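Local coordinates for uncharacterized protein AsqI (Emericella nidulans, PDB 5YY3) that catalyses, as a zinc-dependent cyclopenase, the conversion of 4'-methoxycyclopenin into 4'-methoxyviridicatin with release of methyl isocyanate in aspoquinolone biosynthesis, at residues P486-R492 / D511-L517; E421-S425 / Q472-R478. All coordinates share one frame; numbering follows the deposited sequence.

Contact 1 of 2, residues P486-R492 / D511-L517; sequences PQTLTLR and DRATVQL
Leu491 and Val515 meet on the buried face of a two-stranded antiparallel ladder. CD1 of Leu491 reaches diagonally to CG2 of Val515, 3.6 Å away. The first torsion of Val515 (174°) sets CG2 beside its own backbone N, on the side where Leu491 lies. Leu489 faces Val515 directly, and the two side chains run side by side in the same direction. The first torsion of Leu489, 57°, places CG between the backbone N and the carbonyl carbon. CD1 of Leu489 then lies 4.0 Å from CB of Val515, while CD2 turns to CD1 of Leu517. Ala513 lies on the same face, as does Gln487, whose amide turns to Ser475 and Glu421.

The opposite face is polar. CG2 of Thr490 rests against CG of Arg512 at 3.6 Å and also covers one face of the Arg492 guanidinium, offset toward its rim. Arg492 NH1 and Arg512 NE approach to 4.2 Å. The carboxylate of Asp598 probably offsets this closeness, since it forms a salt bridge with Arg492 and a long, weak ion pair with Arg512. Farther along, CG of Gln516 touches both CB of Pro486 and OG1 of Thr488.

Three hydrogen-bonded pairs, Gln487 with Leu517, Leu489 with Val515 and Leu491 with Ala513, hold the backbones together through six bonds. The bond from Leu491 N to Ala513 O is short at 2.7 Å and almost straight (177°).

The ladder belongs to the hairpin of strands 487-497 and 508-517 in the Ig-like domain of this hemocyanin-like protein. Strand 571-580 pairs with the other edge of strand 487-497. The mainly apolar face packs on strands 461-475 and 523-528, with Leu491 against Trp469 and Leu517 against Val473.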
loop_
_atom_site.group_PDB
_atom_site.type_symbol
_atom_site.label_atom_id
_atom_site.label_comp_id
_atom_site.label_asym_id
_atom_site.label_seq_id
_atom_site.Cartn_x
_atom_site.Cartn_y
_atom_site.Cartn_z
ATOM N N PRO A 486 40.359 -39.283 -21.506
ATOM C CA PRO A 486 39.532 -38.082 -21.324
ATOM C C PRO A 486 39.561 -37.563 -19.885
ATOM O O PRO A 486 39.765 -38.353 -18.960
ATOM C CB PRO A 486 38.114 -38.558 -21.687
ATOM C CG PRO A 486 38.279 -39.884 -22.340
ATOM C CD PRO A 486 39.531 -40.473 -21.766
ATOM N N GLN A 487 39.375 -36.257 -19.706
ATOM C CA GLN A 487 39.121 -35.689 -18.380
ATOM C C GLN A 487 37.624 -35.523 -18.182
ATOM O O GLN A 487 36.962 -34.834 -18.963
ATOM C CB GLN A 487 39.811 -34.342 -18.206
ATOM C CG GLN A 487 39.673 -33.773 -16.809
ATOM C CD GLN A 487 40.540 -32.543 -16.611
ATOM O OE1 GLN A 487 41.022 -31.963 -17.576
ATOM N NE2 GLN A 487 40.761 -32.159 -15.366
ATOM N N THR A 488 37.086 -36.158 -17.150
ATOM C CA THR A 488 35.673 -36.026 -16.855
ATOM C C THR A 488 35.446 -35.244 -15.575
ATOM O O THR A 488 35.983 -35.581 -14.542
ATOM C CB THR A 488 35.012 -37.387 -16.744
ATOM O OG1 THR A 488 34.936 -37.960 -18.054
ATOM C CG2 THR A 488 33.594 -37.251 -16.166
ATOM N N LEU A 489 34.652 -34.186 -15.656
ATOM C CA LEU A 489 34.361 -33.352 -14.491
ATOM C C LEU A 489 32.878 -33.008 -14.462
ATOM O O LEU A 489 32.155 -33.267 -15.413
ATOM C CB LEU A 489 35.225 -32.091 -14.516
ATOM C CG LEU A 489 34.999 -31.311 -15.804
ATOM C CD1 LEU A 489 34.182 -30.046 -15.570
ATOM C CD2 LEU A 489 36.314 -31.025 -16.520
ATOM N N THR A 490 32.430 -32.453 -13.351
ATOM C CA THR A 490 31.030 -32.087 -13.201
ATOM C C THR A 490 30.915 -30.590 -12.921
ATOM O O THR A 490 31.620 -30.051 -12.058
ATOM C CB THR A 490 30.347 -32.890 -12.070
ATOM O OG1 THR A 490 30.345 -34.282 -12.404
ATOM C CG2 THR A 490 28.891 -32.425 -11.856
ATOM N N LEU A 491 30.051 -29.924 -13.690
ATOM C CA LEU A 491 29.788 -28.494 -13.525
ATOM C C LEU A 491 28.537 -28.324 -12.678
ATOM O O LEU A 491 27.488 -28.895 -12.994
ATOM C CB LEU A 491 29.610 -27.803 -14.878
ATOM C CG LEU A 491 30.820 -27.738 -15.804
ATOM C CD1 LEU A 491 30.437 -27.037 -17.073
ATOM C CD2 LEU A 491 31.975 -27.019 -15.125
ATOM N N ARG A 492 28.650 -27.545 -11.605
ATOM C CA ARG A 492 27.530 -27.327 -10.704
ATOM C C ARG A 492 27.119 -25.861 -10.687
ATOM O O ARG A 492 27.896 -24.995 -10.268
ATOM C CB ARG A 492 27.886 -27.792 -9.290
ATOM C CG ARG A 492 28.405 -29.206 -9.244
ATOM C CD ARG A 492 28.954 -29.533 -7.884
ATOM N NE ARG A 492 29.394 -30.916 -7.837
ATOM C CZ ARG A 492 28.630 -31.926 -7.455
ATOM N NH1 ARG A 492 27.384 -31.698 -7.063
ATOM N NH2 ARG A 492 29.118 -33.158 -7.458
ATOM N N ASP A 511 21.478 -26.400 -11.956
ATOM C CA ASP A 511 21.960 -27.432 -12.868
ATOM C C ASP A 511 23.183 -28.151 -12.334
ATOM O O ASP A 511 23.930 -27.621 -11.502
ATOM C CB ASP A 511 22.301 -26.837 -14.238
ATOM C CG ASP A 511 22.106 -27.833 -15.370
ATOM O OD1 ASP A 511 21.849 -29.027 -15.084
ATOM O OD2 ASP A 511 22.205 -27.417 -16.544
ATOM N N ARG A 512 23.367 -29.363 -12.849
ATOM C CA ARG A 512 24.532 -30.206 -12.582
ATOM C C ARG A 512 24.831 -30.977 -13.860
ATOM O O ARG A 512 23.968 -31.714 -14.343
ATOM C CB ARG A 512 24.270 -31.171 -11.431
ATOM C CG ARG A 512 25.523 -31.768 -10.857
ATOM C CD ARG A 512 25.277 -33.153 -10.290
ATOM N NE ARG A 512 24.204 -33.176 -9.298
ATOM C CZ ARG A 512 23.195 -34.042 -9.310
ATOM N NH1 ARG A 512 23.121 -34.965 -10.262
ATOM N NH2 ARG A 512 22.267 -33.991 -8.364
ATOM N N ALA A 513 26.021 -30.803 -14.430
ATOM C CA ALA A 513 26.284 -31.391 -15.737
ATOM C C ALA A 513 27.703 -31.911 -15.889
ATOM O O ALA A 513 28.683 -31.237 -15.552
ATOM C CB ALA A 513 25.984 -30.387 -16.830
ATOM N N THR A 514 27.795 -33.122 -16.419
ATOM C CA THR A 514 29.076 -33.750 -16.689
ATOM C C THR A 514 29.709 -33.143 -17.939
ATOM O O THR A 514 29.041 -32.893 -18.936
ATOM C CB THR A 514 28.918 -35.270 -16.847
ATOM O OG1 THR A 514 28.586 -35.836 -15.572
ATOM C CG2 THR A 514 30.204 -35.903 -17.346
ATOM N N VAL A 515 31.000 -32.864 -17.869
ATOM C CA VAL A 515 31.715 -32.440 -19.055
ATOM C C VAL A 515 32.872 -33.397 -19.275
ATOM O O VAL A 515 33.528 -33.811 -18.325
ATOM C CB VAL A 515 32.219 -30.997 -18.928
ATOM C CG1 VAL A 515 33.086 -30.627 -20.111
ATOM C CG2 VAL A 515 31.034 -30.059 -18.840
ATOM N N GLN A 516 33.108 -33.762 -20.525
ATOM C CA GLN A 516 34.237 -34.611 -20.848
ATOM C C GLN A 516 35.188 -33.859 -21.776
ATOM O O GLN A 516 34.791 -33.408 -22.855
ATOM C CB GLN A 516 33.759 -35.913 -21.494
ATOM C CG GLN A 516 34.827 -36.978 -21.567
ATOM C CD GLN A 516 34.411 -38.167 -22.423
ATOM O OE1 GLN A 516 34.075 -39.231 -21.897
ATOM N NE2 GLN A 516 34.443 -37.993 -23.756
ATOM N N LEU A 517 36.437 -33.702 -21.347
ATOM C CA LEU A 517 37.430 -33.037 -22.179
ATOM C C LEU A 517 38.340 -34.066 -22.842
ATOM O O LEU A 517 38.677 -35.097 -22.254
ATOM C CB LEU A 517 38.259 -32.040 -21.358
ATOM C CG LEU A 517 37.472 -30.959 -20.606
ATOM C CD1 LEU A 517 38.414 -29.970 -19.943
ATOM C CD2 LEU A 517 36.490 -30.251 -21.539
#

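Contact 2 of 2, residues E421-S425 / Q472-R478; sequences EVVLS and QVKSCRR
Strands 422-425 and 472-475 run antiparallel, their axes 159° apart, with two hydrogen-bonded pairs, Val423 with Lys474 and Ser425 with Gln472. The bond from Val423 N to Lys474 O is 2.7 Å long. They lie in 422-431 and 461-475, neighbours in a mixed sheet; 461-475 belongs to the hemocyanin Ig-like domain.

Val473 carries the buried face. Its first torsion of -174° splits the two methyls between different neighbours. CG1 of Val473 lies 3.6 Å from CG2 of Val422, and CG1 of Val422 is almost as near. CG2 of Val473 touches CD2 of Leu424 at 3.5 Å, the two side chains lying alongside and pointing the same way. The other face is more open. There OG of Ser425 sits against CB of Gln472 at 3.4 Å.

Beyond the strands the chain turns. Ser475 OG accepts a bond from Arg477 N, which makes an ST turn. Gln487 is a further partner of this oxygen. Cys476 packs on the backbone of Glu421: its CB lies 3.3 Å from Glu421 O, and its N gives that oxygen a weak bond. The Glu421 side chain crosses Arg477 at about a right angle and continues to Arg478. Glu421 OE2 and Arg478 NH2 form a weak salt bridge, 3.4 Å long, with the carboxylate and guanidinium planes 34° apart. Arg477 sends its guanidinium elsewhere, to the carbonyls of Asn485, Pro486 and Ser479.

The chemistry changes along the contact. Backbone bonds and branched apolar side chains hold the strand part, and Val422, Leu424 and Val473 bury their methyls toward Leu489, Leu491 and Leu517. Across the segments the turn part has weak polar links; its other bonds stay close by or reach 485-487. Its ion pair is long and exposed, so it probably adds little to the strands' hold.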
loop_
_atom_site.group_PDB
_atom_site.type_symbol
_atom_site.label_atom_id
_atom_site.label_comp_id
_atom_site.label_asym_id
_atom_site.label_seq_id
_atom_site.Cartn_x
_atom_site.Cartn_y
_atom_site.Cartn_z
ATOM N N GLU A 421 40.595 -30.423 -12.051
ATOM C CA GLU A 421 41.796 -29.781 -12.566
ATOM C C GLU A 421 41.447 -29.060 -13.862
ATOM O O GLU A 421 41.716 -29.526 -14.981
ATOM C CB GLU A 421 42.912 -30.801 -12.775
ATOM C CG GLU A 421 43.804 -31.036 -11.547
ATOM C CD GLU A 421 44.612 -32.319 -11.665
ATOM O OE1 GLU A 421 44.004 -33.404 -11.539
ATOM O OE2 GLU A 421 45.844 -32.252 -11.893
ATOM N N VAL A 422 40.861 -27.890 -13.692
ATOM C CA VAL A 422 40.259 -27.188 -14.795
ATOM C C VAL A 422 40.219 -25.704 -14.456
ATOM O O VAL A 422 40.233 -25.326 -13.285
ATOM C CB VAL A 422 38.851 -27.784 -15.073
ATOM C CG1 VAL A 422 37.733 -26.729 -14.999
ATOM C CG2 VAL A 422 38.853 -28.529 -16.370
ATOM N N VAL A 423 40.219 -24.855 -15.473
ATOM C CA VAL A 423 40.023 -23.433 -15.241
ATOM C C VAL A 423 38.701 -23.035 -15.846
ATOM O O VAL A 423 38.497 -23.235 -17.050
ATOM C CB VAL A 423 41.150 -22.579 -15.853
ATOM C CG1 VAL A 423 40.788 -21.096 -15.798
ATOM C CG2 VAL A 423 42.474 -22.843 -15.134
ATOM N N LEU A 424 37.803 -22.496 -15.018
ATOM C CA LEU A 424 36.524 -21.980 -15.502
ATOM C C LEU A 424 36.594 -20.484 -15.751
ATOM O O LEU A 424 37.262 -19.752 -15.020
ATOM C CB LEU A 424 35.385 -22.259 -14.502
ATOM C CG LEU A 424 34.933 -23.703 -14.270
ATOM C CD1 LEU A 424 33.614 -23.771 -13.476
ATOM C CD2 LEU A 424 34.815 -24.449 -15.592
ATOM N N SER A 425 35.871 -20.024 -16.762
ATOM C CA SER A 425 35.776 -18.590 -17.032
ATOM C C SER A 425 34.530 -18.309 -17.848
ATOM O O SER A 425 33.911 -19.226 -18.384
ATOM C CB SER A 425 37.017 -18.076 -17.773
ATOM O OG SER A 425 36.996 -18.505 -19.122
ATOM N N GLN A 472 33.059 -21.379 -19.916
ATOM C CA GLN A 472 34.255 -21.784 -20.610
ATOM C C GLN A 472 35.078 -22.680 -19.693
ATOM O O GLN A 472 35.296 -22.362 -18.517
ATOM C CB GLN A 472 35.035 -20.558 -21.050
ATOM C CG GLN A 472 36.106 -20.825 -22.066
ATOM C CD GLN A 472 36.741 -19.532 -22.559
ATOM O OE1 GLN A 472 36.034 -18.571 -22.908
ATOM N NE2 GLN A 472 38.073 -19.490 -22.569
ATOM N N VAL A 473 35.512 -23.819 -20.231
ATOM C CA VAL A 473 36.280 -24.788 -19.460
ATOM C C VAL A 473 37.599 -25.105 -20.170
ATOM O O VAL A 473 37.610 -25.443 -21.362
ATOM C CB VAL A 473 35.481 -26.090 -19.253
ATOM C CG1 VAL A 473 36.222 -27.046 -18.325
ATOM C CG2 VAL A 473 34.058 -25.790 -18.757
ATOM N N LYS A 474 38.709 -25.002 -19.448
ATOM C CA LYS A 474 40.005 -25.355 -20.019
ATOM C C LYS A 474 40.795 -26.223 -19.053
ATOM O O LYS A 474 40.886 -25.930 -17.859
ATOM C CB LYS A 474 40.812 -24.106 -20.383
ATOM C CG LYS A 474 42.126 -24.426 -21.099
ATOM C CD LYS A 474 42.813 -23.166 -21.588
ATOM C CE LYS A 474 44.124 -23.486 -22.304
ATOM N NZ LYS A 474 45.071 -22.357 -22.159
ATOM N N SER A 475 41.381 -27.296 -19.568
ATOM C CA SER A 475 42.019 -28.250 -18.684
ATOM C C SER A 475 43.310 -27.704 -18.117
ATOM O O SER A 475 43.934 -26.803 -18.669
ATOM C CB SER A 475 42.278 -29.574 -19.389
ATOM O OG SER A 475 42.918 -30.482 -18.506
ATOM N N CYS A 476 43.707 -28.325 -17.021
ATOM C CA CYS A 476 44.689 -27.823 -16.089
ATOM C C CYS A 476 45.487 -29.066 -15.610
ATOM O O CYS A 476 46.526 -28.968 -14.947
ATOM C CB CYS A 476 43.934 -27.069 -14.969
ATOM S SG CYS A 476 44.758 -26.658 -13.438
ATOM N N ARG A 477 44.971 -30.234 -16.004
ATOM C CA ARG A 477 45.495 -31.564 -15.656
ATOM C C ARG A 477 46.928 -31.774 -16.172
ATOM O O ARG A 477 47.261 -31.331 -17.281
ATOM C CB ARG A 477 44.558 -32.640 -16.235
ATOM C CG ARG A 477 44.559 -33.980 -15.514
ATOM C CD ARG A 477 43.558 -34.978 -16.144
ATOM N NE ARG A 477 44.058 -35.541 -17.403
ATOM C CZ ARG A 477 43.473 -36.527 -18.080
ATOM N NH1 ARG A 477 42.354 -37.079 -17.631
ATOM N NH2 ARG A 477 44.015 -36.969 -19.207
ATOM N N ARG A 478 47.768 -32.453 -15.385
ATOM C CA ARG A 478 49.190 -32.624 -15.736
ATOM C C ARG A 478 49.380 -33.354 -17.071
ATOM O O ARG A 478 50.092 -32.873 -17.959
ATOM C CB ARG A 478 49.933 -33.355 -14.611
ATOM C CG ARG A 478 50.856 -32.443 -13.797
ATOM C CD ARG A 478 51.053 -32.940 -12.369
ATOM N NE ARG A 478 49.813 -32.917 -11.587
ATOM C CZ ARG A 478 49.429 -33.887 -10.755
ATOM N NH1 ARG A 478 50.180 -34.973 -10.592
ATOM N NH2 ARG A 478 48.288 -33.775 -10.084
#

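How the contacts relate
From the N terminus, 421-425 comes first, and contact 2 closes a loop of 46 residues when 472-478 returns beside it. Contact 1 opens soon afterwards at 486-492 and closes a shorter loop of 18 residues at 511-517. The two loops follow in series and do not cross. Their centres lie 11 Å apart. Gln487 joins them: Gln487 OE1 probably bonds to Ser475 OG at 2.6 Å, and Gln487 NE2 to Glu421 O at 2.8 Å. CD2 of Leu489 packs on CG2 of Val422. Together the contacts bring strands 422-431 and 461-475 against the hairpin 487-497/508-517, within one mixed beta sheet.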